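Local atomic coordinates of serine protease inhibitor (PDB entry 3STO), a protein that probably inhibits serine-type endopeptidases, as a blood-fluke member of the serpin family. Residues L40-L50 with E339-K347. Sequence-based numbering, arbitrary orientation.
Sequences LTCPLGILFTL and EFIQTNVLK
In the shutter region of the serpin fold, strand 339-348 (s5A) of beta-sheet A meets the start of helix B (43-55), into which strand 39-41 leads, and points Gln342 at the helix start, where its amide grips Thr41 and Cys42. Gln342 CG lies anti to the backbone N (chi1 -180°) and the chain runs on extended, which carries the amide across to the turn. Gln342 NE2 donates to Cys42 O at 2.9 Å, with the acceptor almost in the amide plane, while Gln342 OE1 takes Cys42 N at 3.1 Å in a nearly straight bond from above the carbonyl plane. Thr41 OG1 reaches Gln342 OE1 in that plane at 3.0 Å and is also hydrogen-bonded to Tyr26 OH. Asn344 ND2, two residues along the strand, gives Gln342 OE1 a third donor at 3.1 Å and is also hydrogen-bonded to Asn302 OD1. Ile46 CD1 packs 3.3 Å from Gln342 NE2, crossing the amide chain at about a right angle. At the next turn of the helix, Phe340 packs against Thr49, whose CG2 lies 3.4 Å from Phe340 CZ, while Leu50 CD1 touches the ring edge at CE2. Beyond the polar cluster, Leu40 CD2 rests 3.6 Å from Asn344 CB and reaches on to Leu346. Both ends of the buried Gln342 amide are bonded, with Asn190 a further partner of NE2, which probably fixes its rotation and, through N-cap Cys42, ties the start of helix 43-55 to the sheet between two apolar patches.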
loop_
_atom_site.group_PDB
_atom_site.type_symbol
_atom_site.label_atom_id
_atom_site.label_comp_id
_atom_site.label_asym_id
_atom_site.label_seq_id
_atom_site.Cartn_x
_atom_site.Cartn_y
_atom_site.Cartn_z
ATOM N N LEU A 40 -6.516 1.951 4.703
ATOM C CA LEU A 40 -5.086 1.688 4.571
ATOM C C LEU A 40 -4.844 0.952 3.245
ATOM O O LEU A 40 -5.486 -0.048 2.969
ATOM C CB LEU A 40 -4.621 0.842 5.765
ATOM C CG LEU A 40 -3.213 0.277 5.797
ATOM C CD1 LEU A 40 -2.220 1.387 5.649
ATOM C CD2 LEU A 40 -2.955 -0.502 7.072
ATOM N N THR A 41 -3.948 1.466 2.413
ATOM C CA THR A 41 -3.579 0.768 1.197
ATOM C C THR A 41 -2.156 1.049 0.674
ATOM O O THR A 41 -1.600 2.138 0.856
ATOM C CB THR A 41 -4.567 1.083 0.040
ATOM O OG1 THR A 41 -4.425 0.101 -0.999
ATOM C CG2 THR A 41 -4.308 2.503 -0.520
ATOM N N CYS A 42 -1.617 0.060 -0.044
ATOM C CA CYS A 42 -0.353 0.189 -0.775
ATOM C C CYS A 42 -0.467 -0.037 -2.300
ATOM O O CYS A 42 -0.448 -1.172 -2.789
ATOM C CB CYS A 42 0.683 -0.757 -0.189
ATOM S SG CYS A 42 1.994 -1.013 -1.407
ATOM N N PRO A 43 -0.569 1.050 -3.057
ATOM C CA PRO A 43 -0.907 0.995 -4.493
ATOM C C PRO A 43 0.092 0.268 -5.382
ATOM O O PRO A 43 -0.319 -0.251 -6.434
ATOM C CB PRO A 43 -0.978 2.471 -4.900
ATOM C CG PRO A 43 -1.102 3.215 -3.622
ATOM C CD PRO A 43 -0.442 2.428 -2.563
ATOM N N LEU A 44 1.366 0.224 -4.990
ATOM C CA LEU A 44 2.384 -0.427 -5.837
ATOM C C LEU A 44 2.314 -1.956 -5.743
ATOM O O LEU A 44 2.709 -2.670 -6.646
ATOM C CB LEU A 44 3.809 0.075 -5.518
ATOM C CG LEU A 44 4.101 1.554 -5.782
ATOM C CD1 LEU A 44 5.571 1.849 -5.542
ATOM C CD2 LEU A 44 3.717 1.973 -7.187
ATOM N N GLY A 45 1.829 -2.450 -4.623
ATOM C CA GLY A 45 1.616 -3.862 -4.475
ATOM C C GLY A 45 0.508 -4.359 -5.378
ATOM O O GLY A 45 0.565 -5.495 -5.822
ATOM N N ILE A 46 -0.496 -3.518 -5.640
ATOM C CA ILE A 46 -1.559 -3.866 -6.583
ATOM C C ILE A 46 -0.948 -3.911 -7.969
ATOM O O ILE A 46 -1.212 -4.829 -8.729
ATOM C CB ILE A 46 -2.710 -2.817 -6.641
ATOM C CG1 ILE A 46 -3.061 -2.253 -5.261
ATOM C CG2 ILE A 46 -3.936 -3.396 -7.329
ATOM C CD1 ILE A 46 -3.475 -3.297 -4.251
ATOM N N LEU A 47 -0.112 -2.918 -8.283
ATOM C CA LEU A 47 0.618 -2.867 -9.560
ATOM C C LEU A 47 1.527 -4.082 -9.814
ATOM O O LEU A 47 1.504 -4.642 -10.894
ATOM C CB LEU A 47 1.421 -1.567 -9.674
ATOM C CG LEU A 47 2.088 -1.265 -11.020
ATOM C CD1 LEU A 47 2.102 0.215 -11.291
ATOM C CD2 LEU A 47 3.496 -1.816 -11.060
ATOM N N PHE A 48 2.327 -4.484 -8.825
ATOM C CA PHE A 48 3.189 -5.656 -8.968
ATOM C C PHE A 48 2.391 -6.956 -9.131
ATOM O O PHE A 48 2.775 -7.822 -9.890
ATOM C CB PHE A 48 4.119 -5.820 -7.753
ATOM C CG PHE A 48 5.113 -4.700 -7.582
ATOM C CD1 PHE A 48 5.149 -3.631 -8.471
ATOM C CD2 PHE A 48 6.027 -4.720 -6.536
ATOM C CE1 PHE A 48 6.071 -2.604 -8.307
ATOM C CE2 PHE A 48 6.959 -3.703 -6.373
ATOM C CZ PHE A 48 6.978 -2.647 -7.251
ATOM N N THR A 49 1.296 -7.102 -8.392
ATOM C CA THR A 49 0.501 -8.321 -8.431
ATOM C C THR A 49 -0.231 -8.467 -9.765
ATOM O O THR A 49 -0.135 -9.492 -10.433
ATOM C CB THR A 49 -0.533 -8.311 -7.343
ATOM O OG1 THR A 49 0.131 -8.303 -6.073
ATOM C CG2 THR A 49 -1.439 -9.531 -7.479
ATOM N N LEU A 50 -0.961 -7.422 -10.137
ATOM C CA LEU A 50 -1.515 -7.292 -11.483
ATOM C C LEU A 50 -0.451 -7.431 -12.566
ATOM O O LEU A 50 -0.604 -8.177 -13.537
ATOM C CB LEU A 50 -2.141 -5.919 -11.630
ATOM C CG LEU A 50 -3.351 -5.926 -12.523
ATOM C CD1 LEU A 50 -4.223 -7.081 -12.067
ATOM C CD2 LEU A 50 -4.033 -4.600 -12.358
ATOM N N GLU A 339 -10.539 -14.142 -6.321
ATOM C CA GLU A 339 -10.308 -13.073 -5.341
ATOM C C GLU A 339 -8.923 -12.438 -5.497
ATOM O O GLU A 339 -7.938 -13.102 -5.827
ATOM C CB GLU A 339 -10.467 -13.590 -3.913
ATOM C CG GLU A 339 -11.659 -14.496 -3.701
ATOM C CD GLU A 339 -11.730 -15.059 -2.280
ATOM O OE1 GLU A 339 -11.456 -14.305 -1.315
ATOM O OE2 GLU A 339 -12.059 -16.261 -2.127
ATOM N N PHE A 340 -8.869 -11.139 -5.263
ATOM C CA PHE A 340 -7.656 -10.387 -5.390
ATOM C C PHE A 340 -7.663 -9.525 -4.119
ATOM O O PHE A 340 -8.442 -8.587 -3.964
ATOM C CB PHE A 340 -7.693 -9.583 -6.688
ATOM C CG PHE A 340 -6.415 -8.842 -7.012
ATOM C CD1 PHE A 340 -5.598 -8.358 -6.027
ATOM C CD2 PHE A 340 -6.042 -8.624 -8.323
ATOM C CE1 PHE A 340 -4.441 -7.656 -6.330
ATOM C CE2 PHE A 340 -4.879 -7.923 -8.630
ATOM C CZ PHE A 340 -4.083 -7.436 -7.618
ATOM N N ILE A 341 -6.802 -9.901 -3.189
ATOM C CA ILE A 341 -6.884 -9.418 -1.832
ATOM C C ILE A 341 -5.564 -8.808 -1.434
ATOM O O ILE A 341 -4.521 -9.433 -1.627
ATOM C CB ILE A 341 -7.244 -10.572 -0.836
ATOM C CG1 ILE A 341 -8.660 -11.092 -1.096
ATOM C CG2 ILE A 341 -7.223 -10.087 0.583
ATOM C CD1 ILE A 341 -8.921 -12.438 -0.451
ATOM N N GLN A 342 -5.625 -7.587 -0.888
ATOM C CA GLN A 342 -4.469 -6.965 -0.234
ATOM C C GLN A 342 -4.650 -6.922 1.300
ATOM O O GLN A 342 -5.676 -6.494 1.817
ATOM C CB GLN A 342 -4.153 -5.570 -0.807
ATOM C CG GLN A 342 -2.948 -4.922 -0.143
ATOM C CD GLN A 342 -2.619 -3.557 -0.738
ATOM O OE1 GLN A 342 -3.279 -2.560 -0.442
ATOM N NE2 GLN A 342 -1.596 -3.507 -1.580
ATOM N N THR A 343 -3.660 -7.409 2.019
ATOM C CA THR A 343 -3.722 -7.395 3.448
ATOM C C THR A 343 -2.551 -6.546 3.953
ATOM O O THR A 343 -1.392 -6.789 3.573
ATOM C CB THR A 343 -3.732 -8.813 4.028
ATOM O OG1 THR A 343 -3.696 -8.741 5.465
ATOM C CG2 THR A 343 -2.550 -9.599 3.547
ATOM N N ASN A 344 -2.878 -5.534 4.767
ATOM C CA ASN A 344 -1.932 -4.491 5.192
ATOM C C ASN A 344 -1.827 -4.366 6.720
ATOM O O ASN A 344 -2.771 -4.654 7.463
ATOM C CB ASN A 344 -2.331 -3.114 4.619
ATOM C CG ASN A 344 -2.425 -3.099 3.100
ATOM O OD1 ASN A 344 -1.409 -3.118 2.412
ATOM N ND2 ASN A 344 -3.652 -3.057 2.570
ATOM N N VAL A 345 -0.669 -3.922 7.187
ATOM C CA VAL A 345 -0.507 -3.532 8.589
ATOM C C VAL A 345 0.287 -2.239 8.695
ATOM O O VAL A 345 1.289 -2.071 8.005
ATOM C CB VAL A 345 0.152 -4.618 9.441
ATOM C CG1 VAL A 345 1.427 -5.119 8.787
ATOM C CG2 VAL A 345 0.415 -4.081 10.870
ATOM N N LEU A 346 -0.214 -1.318 9.520
ATOM C CA LEU A 346 0.476 -0.077 9.863
ATOM C C LEU A 346 0.585 -0.022 11.375
ATOM O O LEU A 346 -0.390 0.260 12.064
ATOM C CB LEU A 346 -0.299 1.152 9.356
ATOM C CG LEU A 346 0.294 2.566 9.581
ATOM C CD1 LEU A 346 1.677 2.744 8.938
ATOM C CD2 LEU A 346 -0.645 3.657 9.057
ATOM N N LYS A 347 1.768 -0.324 11.889
ATOM C CA LYS A 347 2.038 -0.253 13.323
ATOM C C LYS A 347 3.004 0.902 13.669
ATOM O O LYS A 347 4.189 0.889 13.292
ATOM C CB LYS A 347 2.572 -1.598 13.807
ATOM C CG LYS A 347 3.175 -1.578 15.167
ATOM C CD LYS A 347 3.745 -2.940 15.492
ATOM C CE LYS A 347 4.556 -2.910 16.788
ATOM N NZ LYS A 347 5.530 -4.043 16.864
#